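Local structure of putative metal-dependent isothiocyanate hydrolase SaxA (Pectobacterium carotovorum, 6BRM) at residues Y88-E92 / G144-G148; G118-T124 / C147-H153. The protein probably hydrolyses isothiocyanates, plant defence compounds, at a two-zinc site in a metallo-beta-lactamase fold. All coordinates share one frame; numbering follows the deposited sequence.

Contact 1. Residues Y88-E92 / G144-G148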
ATOM      1  N   TYR B  88      22.007  -7.170   0.022  1.00 48.84           N
ATOM      2  CA  TYR B  88      20.994  -6.274   0.578  1.00 48.40           C
ATOM      3  C   TYR B  88      19.607  -6.886   0.358  1.00 49.94           C
ATOM      4  O   TYR B  88      19.187  -7.060  -0.790  1.00 50.89           O
ATOM      5  CB  TYR B  88      21.068  -4.897  -0.100  1.00 48.09           C
ATOM      6  CG  TYR B  88      22.139  -3.966   0.452  1.00 48.04           C
ATOM      7  CD1 TYR B  88      22.071  -3.490   1.764  1.00 47.32           C
ATOM      8  CD2 TYR B  88      23.209  -3.542  -0.342  1.00 48.63           C
ATOM      9  CE1 TYR B  88      23.037  -2.636   2.273  1.00 47.60           C
ATOM     10  CE2 TYR B  88      24.182  -2.683   0.160  1.00 48.26           C
ATOM     11  CZ  TYR B  88      24.090  -2.233   1.468  1.00 47.89           C
ATOM     12  OH  TYR B  88      25.046  -1.387   1.976  1.00 46.20           O
ATOM     13  N   THR B  89      18.902  -7.205   1.447  1.00 49.06           N
ATOM     14  CA  THR B  89      17.557  -7.789   1.371  1.00 47.87           C
ATOM     15  C   THR B  89      16.457  -6.814   1.787  1.00 48.81           C
ATOM     16  O   THR B  89      16.709  -5.787   2.413  1.00 49.86           O
ATOM     17  CB  THR B  89      17.431  -9.058   2.234  1.00 47.84           C
ATOM     18  OG1 THR B  89      17.592  -8.725   3.619  1.00 48.84           O
ATOM     19  CG2 THR B  89      18.471 -10.092   1.825  1.00 48.57           C
ATOM     20  N   GLN B  90      15.233  -7.185   1.430  1.00 49.20           N
ATOM     21  CA  GLN B  90      14.019  -6.395   1.659  1.00 48.20           C
ATOM     22  C   GLN B  90      13.590  -6.363   3.129  1.00 49.50           C
ATOM     23  O   GLN B  90      13.198  -5.309   3.635  1.00 48.45           O
ATOM     24  CB  GLN B  90      12.894  -6.988   0.798  1.00 48.06           C
ATOM     25  CG  GLN B  90      11.482  -6.477   1.050  1.00 48.29           C
ATOM     26  CD  GLN B  90      10.442  -7.223   0.228  1.00 48.03           C
ATOM     27  OE1 GLN B  90       9.453  -6.639  -0.207  1.00 48.51           O
ATOM     28  NE2 GLN B  90      10.662  -8.518   0.010  1.00 46.22           N
ATOM     29  N   ASP B  91      13.632  -7.520   3.794  1.00 52.13           N
ATOM     30  CA  ASP B  91      13.162  -7.650   5.183  1.00 53.32           C
ATOM     31  C   ASP B  91      13.828  -8.830   5.907  1.00 53.59           C
ATOM     32  O   ASP B  91      14.670  -9.521   5.323  1.00 53.48           O
ATOM     33  CB  ASP B  91      11.621  -7.737   5.219  1.00 54.94           C
ATOM     34  CG  ASP B  91      11.054  -8.912   4.411  1.00 57.19           C
ATOM     35  OD1 ASP B  91      11.795  -9.870   4.089  1.00 59.24           O
ATOM     36  OD2 ASP B  91       9.843  -8.872   4.100  1.00 56.98           O
ATOM     37  N   GLU B  92      13.459  -9.043   7.172  1.00 54.44           N
ATOM     38  CA  GLU B  92      14.081 -10.082   8.010  1.00 55.25           C
ATOM     39  C   GLU B  92      13.914 -11.517   7.507  1.00 54.27           C
ATOM     40  O   GLU B  92      14.857 -12.303   7.599  1.00 52.91           O
ATOM     41  CB  GLU B  92      13.577  -9.991   9.463  1.00 56.71           C
ATOM     42  CG  GLU B  92      14.157  -8.828  10.265  1.00 57.77           C
ATOM     43  CD  GLU B  92      15.631  -8.994  10.622  1.00 58.74           C
ATOM     44  OE1 GLU B  92      16.338  -7.966  10.696  1.00 59.66           O
ATOM     45  OE2 GLU B  92      16.089 -10.139  10.832  1.00 59.65           O
ATOM     46  N   GLY B 144       3.432 -12.503  -1.720  1.00 55.81           N
ATOM     47  CA  GLY B 144       4.193 -11.908  -0.616  1.00 53.43           C
ATOM     48  C   GLY B 144       4.497 -10.432  -0.774  1.00 52.19           C
ATOM     49  O   GLY B 144       3.752  -9.699  -1.431  1.00 51.67           O
ATOM     50  N   ASP B 145       5.596 -10.008  -0.154  1.00 52.65           N
ATOM     51  CA  ASP B 145       6.132  -8.659  -0.306  1.00 52.82           C
ATOM     52  C   ASP B 145       7.223  -8.643  -1.372  1.00 53.09           C
ATOM     53  O   ASP B 145       7.944  -9.631  -1.552  1.00 51.74           O
ATOM     54  CB  ASP B 145       6.705  -8.157   1.024  1.00 53.28           C
ATOM     55  CG  ASP B 145       5.661  -8.084   2.128  1.00 53.83           C
ATOM     56  OD1 ASP B 145       4.523  -7.647   1.861  1.00 54.58           O
ATOM     57  OD2 ASP B 145       5.986  -8.455   3.276  1.00 55.17           O
ATOM     58  N   ALA B 146       7.336  -7.516  -2.073  1.00 52.88           N
ATOM     59  CA  ALA B 146       8.404  -7.296  -3.051  1.00 52.89           C
ATOM     60  C   ALA B 146       8.632  -5.795  -3.235  1.00 51.94           C
ATOM     61  O   ALA B 146       7.770  -5.096  -3.772  1.00 53.21           O
ATOM     62  CB  ALA B 146       8.055  -7.956  -4.374  1.00 52.73           C
ATOM     63  N   CYS B 147       9.795  -5.309  -2.798  1.00 51.16           N
ATOM     64  CA  CYS B 147      10.026  -3.868  -2.661  1.00 50.69           C
ATOM     65  C   CYS B 147      10.574  -3.190  -3.915  1.00 49.08           C
ATOM     66  O   CYS B 147      11.269  -3.811  -4.726  1.00 47.24           O
ATOM     67  CB  CYS B 147      10.972  -3.586  -1.488  1.00 50.83           C
ATOM     68  SG  CYS B 147      12.673  -4.154  -1.726  1.00 54.59           S
ATOM     69  N   GLY B 148      10.240  -1.908  -4.053  1.00 46.84           N
ATOM     70  CA  GLY B 148      10.866  -1.023  -5.027  1.00 44.57           C
ATOM     71  C   GLY B 148      12.115  -0.410  -4.428  1.00 43.56           C
ATOM     72  O   GLY B 148      12.354  -0.534  -3.222  1.00 43.18           O
TER
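Next to the two-zinc centre of the metallo-beta-lactamase fold, Gln90, just past strand 87-89, meets the loop Asp145-Cys147 that leads into strand 148-152, a good example of one amide side chain bridging two parts of a fold. With CG anti to the backbone N (chi1 170°) and the chain extended beyond it, the amide reaches the loop backbone. There NE2 gives a weak hydrogen bond to Asp145 O (3.3 Å, 158° at the hydrogen), while its stronger partner is the carboxylate of Asp94. The aliphatic part packs on Cys147, whose SG lies 3.8 Å from Gln90 CB. Ala146 turns away from Gln90 and packs against His67, a zinc ligand that Gln90 also touches. Toward the partly exposed side, Asp91 OD2 and Asp145 OD2 come within 4.0 Å, their carboxylate planes 71° apart. Asp91 is the N-cap of helix 92-100, and Lys169 of the second subunit forms a long, weak ion pair with Asp145. That lysine and the helix start may ease the repulsion between the two acids. Held by Asp94 and, weakly, by Asp145 O, the Gln90 amide nitrogen links the helix start to the loop beside a metal ligand.

Contact 2. Residues G118-T124 / C147-H153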
ATOM      1  N   GLY B 118      26.954  10.103   0.572  1.00 46.39           N
ATOM      2  CA  GLY B 118      25.925  10.952  -0.042  1.00 44.39           C
ATOM      3  C   GLY B 118      24.857  10.142  -0.760  1.00 43.47           C
ATOM      4  O   GLY B 118      23.829  10.689  -1.155  1.00 44.49           O
ATOM      5  N   LEU B 119      25.103   8.844  -0.946  1.00 42.54           N
ATOM      6  CA  LEU B 119      24.135   7.945  -1.570  1.00 41.07           C
ATOM      7  C   LEU B 119      23.026   7.610  -0.584  1.00 40.57           C
ATOM      8  O   LEU B 119      23.298   7.226   0.555  1.00 41.84           O
ATOM      9  CB  LEU B 119      24.823   6.650  -2.024  1.00 39.71           C
ATOM     10  CG  LEU B 119      23.988   5.652  -2.829  1.00 39.12           C
ATOM     11  CD1 LEU B 119      23.629   6.230  -4.189  1.00 38.98           C
ATOM     12  CD2 LEU B 119      24.739   4.343  -2.992  1.00 40.07           C
ATOM     13  N   THR B 120      21.787   7.748  -1.040  1.00 40.21           N
ATOM     14  CA  THR B 120      20.608   7.380  -0.269  1.00 41.35           C
ATOM     15  C   THR B 120      19.839   6.330  -1.062  1.00 42.33           C
ATOM     16  O   THR B 120      19.643   6.496  -2.270  1.00 43.44           O
ATOM     17  CB  THR B 120      19.699   8.603  -0.028  1.00 41.87           C
ATOM     18  OG1 THR B 120      20.481   9.688   0.486  1.00 43.08           O
ATOM     19  CG2 THR B 120      18.593   8.276   0.959  1.00 41.94           C
ATOM     20  N   ILE B 121      19.409   5.261  -0.385  1.00 41.44           N
ATOM     21  CA  ILE B 121      18.599   4.204  -0.995  1.00 40.85           C
ATOM     22  C   ILE B 121      17.301   4.065  -0.205  1.00 41.35           C
ATOM     23  O   ILE B 121      17.327   3.675   0.960  1.00 42.27           O
ATOM     24  CB  ILE B 121      19.350   2.852  -1.021  1.00 39.94           C
ATOM     25  CG1 ILE B 121      20.541   2.929  -1.984  1.00 39.07           C
ATOM     26  CG2 ILE B 121      18.419   1.712  -1.439  1.00 40.21           C
ATOM     27  CD1 ILE B 121      21.499   1.762  -1.879  1.00 39.21           C
ATOM     28  N   TYR B 122      16.177   4.380  -0.844  1.00 42.99           N
ATOM     29  CA  TYR B 122      14.860   4.250  -0.219  1.00 45.23           C
ATOM     30  C   TYR B 122      14.181   2.959  -0.676  1.00 45.94           C
ATOM     31  O   TYR B 122      14.122   2.684  -1.877  1.00 46.55           O
ATOM     32  CB  TYR B 122      13.963   5.432  -0.587  1.00 45.71           C
ATOM     33  CG  TYR B 122      14.486   6.799  -0.201  1.00 46.46           C
ATOM     34  CD1 TYR B 122      14.214   7.341   1.057  1.00 47.26           C
ATOM     35  CD2 TYR B 122      15.218   7.570  -1.106  1.00 47.18           C
ATOM     36  CE1 TYR B 122      14.676   8.603   1.412  1.00 48.41           C
ATOM     37  CE2 TYR B 122      15.680   8.834  -0.765  1.00 48.55           C
ATOM     38  CZ  TYR B 122      15.410   9.347   0.496  1.00 49.10           C
ATOM     39  OH  TYR B 122      15.869  10.597   0.837  1.00 48.71           O
ATOM     40  N   LYS B 123      13.665   2.190   0.286  1.00 45.53           N
ATOM     41  CA  LYS B 123      12.898   0.972   0.023  1.00 45.68           C
ATOM     42  C   LYS B 123      11.415   1.339  -0.058  1.00 47.08           C
ATOM     43  O   LYS B 123      10.901   2.019   0.832  1.00 48.37           O
ATOM     44  CB  LYS B 123      13.130  -0.051   1.145  1.00 45.55           C
ATOM     45  CG  LYS B 123      12.471  -1.407   0.926  1.00 46.16           C
ATOM     46  CD  LYS B 123      12.830  -2.424   2.008  1.00 46.32           C
ATOM     47  CE  LYS B 123      12.214  -2.110   3.366  1.00 46.80           C
ATOM     48  NZ  LYS B 123      10.724  -2.111   3.336  1.00 47.87           N
ATOM     49  N   THR B 124      10.745   0.866  -1.113  1.00 47.49           N
ATOM     50  CA  THR B 124       9.350   1.206  -1.427  1.00 46.97           C
ATOM     51  C   THR B 124       8.417   0.010  -1.232  1.00 47.57           C
ATOM     52  O   THR B 124       8.828  -1.138  -1.422  1.00 48.16           O
ATOM     53  CB  THR B 124       9.227   1.638  -2.900  1.00 47.39           C
ATOM     54  OG1 THR B 124      10.314   2.502  -3.245  1.00 47.46           O
ATOM     55  CG2 THR B 124       7.907   2.353  -3.158  1.00 48.71           C
ATOM     56  N   CYS B 147       9.795  -5.309  -2.798  1.00 51.16           N
ATOM     57  CA  CYS B 147      10.026  -3.868  -2.661  1.00 50.69           C
ATOM     58  C   CYS B 147      10.574  -3.190  -3.915  1.00 49.08           C
ATOM     59  O   CYS B 147      11.269  -3.811  -4.726  1.00 47.24           O
ATOM     60  CB  CYS B 147      10.972  -3.586  -1.488  1.00 50.83           C
ATOM     61  SG  CYS B 147      12.673  -4.154  -1.726  1.00 54.59           S
ATOM     62  N   GLY B 148      10.240  -1.908  -4.053  1.00 46.84           N
ATOM     63  CA  GLY B 148      10.866  -1.023  -5.027  1.00 44.57           C
ATOM     64  C   GLY B 148      12.115  -0.410  -4.428  1.00 43.56           C
ATOM     65  O   GLY B 148      12.354  -0.534  -3.222  1.00 43.18           O
ATOM     66  N   LEU B 149      12.914   0.243  -5.271  1.00 42.55           N
ATOM     67  CA  LEU B 149      14.177   0.859  -4.846  1.00 43.09           C
ATOM     68  C   LEU B 149      14.381   2.191  -5.550  1.00 43.31           C
ATOM     69  O   LEU B 149      14.391   2.239  -6.781  1.00 43.46           O
ATOM     70  CB  LEU B 149      15.364  -0.040  -5.188  1.00 43.12           C
ATOM     71  CG  LEU B 149      15.390  -1.466  -4.655  1.00 43.74           C
ATOM     72  CD1 LEU B 149      16.479  -2.254  -5.368  1.00 44.27           C
ATOM     73  CD2 LEU B 149      15.610  -1.471  -3.152  1.00 44.51           C
ATOM     74  N   VAL B 150      14.544   3.258  -4.770  1.00 43.12           N
ATOM     75  CA  VAL B 150      14.929   4.567  -5.297  1.00 41.98           C
ATOM     76  C   VAL B 150      16.400   4.780  -4.964  1.00 40.64           C
ATOM     77  O   VAL B 150      16.853   4.368  -3.900  1.00 42.98           O
ATOM     78  CB  VAL B 150      14.068   5.702  -4.697  1.00 42.46           C
ATOM     79  CG1 VAL B 150      14.506   7.064  -5.225  1.00 42.07           C
ATOM     80  CG2 VAL B 150      12.589   5.463  -4.997  1.00 43.10           C
ATOM     81  N   PHE B 151      17.141   5.397  -5.882  1.00 39.07           N
ATOM     82  CA  PHE B 151      18.543   5.757  -5.659  1.00 38.21           C
ATOM     83  C   PHE B 151      18.692   7.269  -5.790  1.00 37.71           C
ATOM     84  O   PHE B 151      18.314   7.839  -6.809  1.00 38.54           O
ATOM     85  CB  PHE B 151      19.449   5.057  -6.670  1.00 37.82           C
ATOM     86  CG  PHE B 151      19.590   3.581  -6.441  1.00 37.22           C
ATOM     87  CD1 PHE B 151      18.683   2.690  -6.989  1.00 37.89           C
ATOM     88  CD2 PHE B 151      20.643   3.082  -5.684  1.00 37.83           C
ATOM     89  CE1 PHE B 151      18.815   1.323  -6.781  1.00 38.14           C
ATOM     90  CE2 PHE B 151      20.782   1.720  -5.467  1.00 37.98           C
ATOM     91  CZ  PHE B 151      19.866   0.838  -6.017  1.00 38.28           C
ATOM     92  N   THR B 152      19.262   7.899  -4.763  1.00 38.20           N
ATOM     93  CA  THR B 152      19.357   9.357  -4.658  1.00 37.72           C
ATOM     94  C   THR B 152      20.812   9.739  -4.392  1.00 37.86           C
ATOM     95  O   THR B 152      21.477   9.110  -3.569  1.00 39.43           O
ATOM     96  CB  THR B 152      18.388   9.871  -3.555  1.00 37.92           C
ATOM     97  OG1 THR B 152      17.128  10.199  -4.154  1.00 38.44           O
ATOM     98  CG2 THR B 152      18.902  11.097  -2.809  1.00 38.40           C
ATOM     99  N   HIS B 153      21.289  10.759  -5.110  1.00 37.26           N
ATOM    100  CA  HIS B 153      22.649  11.306  -4.960  1.00 37.39           C
ATOM    101  C   HIS B 153      22.768  12.572  -5.815  1.00 39.61           C
ATOM    102  O   HIS B 153      22.200  12.630  -6.903  1.00 40.16           O
ATOM    103  CB  HIS B 153      23.705  10.289  -5.422  1.00 36.24           C
ATOM    104  CG  HIS B 153      25.092  10.570  -4.923  1.00 35.48           C
ATOM    105  ND1 HIS B 153      25.866  11.602  -5.405  1.00 34.59           N
ATOM    106  CD2 HIS B 153      25.850   9.937  -4.000  1.00 33.81           C
ATOM    107  CE1 HIS B 153      27.033  11.604  -4.789  1.00 34.18           C
ATOM    108  NE2 HIS B 153      27.048  10.604  -3.929  1.00 34.44           N
TER
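Thr120 and Thr152 begin a regular antiparallel ladder in which strands 120-124 and 148-152 run at 157° to each other. Six backbone hydrogen bonds join them, in the hydrogen-bonded pairs Thr120-Thr152, Tyr122-Val150 and Thr124-Gly148. The bond from Thr120 N to Thr152 O is nearly straight (2.9 Å, 171°). At the Thr124-Gly148 end, by contrast, both donors stand above the carbonyl planes of their acceptors. On one face Ile121 and Phe151, both buried, pack side by side. Ile121 lays CG1 and CD1 alongside the phenyl ring, with CD1 3.7 Å from Phe151 CE2; chi1 of -68° sets CG1 anti to the carbonyl carbon. Farther along this face Lys123 CG rests 3.6 Å from Cys147 CB before the lysine chain bends at its last two torsions. Tyr122 and Thr152 on the other face are only partly buried, as are Gly118 and His153 beyond the ladder, while Val150 and Thr124 are buried. Thr152 OG1 lies at the edge of the Tyr122 ring, 3.9 Å from CE2, while Thr120 CG2 sits over the rim of one face. Tyr122 CB meets Val150 CB at 4.1 Å. Helix 169-178 packs over this second face through Arg177, Ser174 and Phe178. Opposite it, Phe151 meets Phe20 and Leu13 of the other large sheet, and strand 159-163 extends the sheet on the far side of 148-152.

Contacts 1 and 2 show how one chain segment can serve both sheets of a metallo-beta-lactamase sandwich. Their centres lie 13 Å apart, and they share Cys147 and Gly148, where the loop after helix 137-143 becomes strand 148-152. Along the chain come 88-92, then 118-124, then the joined 144-148 and 147-153. Contact 1 ties the residues just after strand 87-89, in one mixed sheet, to this loop; contact 2 pairs neighbouring strands of the other. They also touch directly, Gln90 O lying 3.3 Å from Lys123 CD. The few residues 146-148 thus lead directly from the zinc-ligand neighbourhood, where Ala146 packs on His67, into the strand pair.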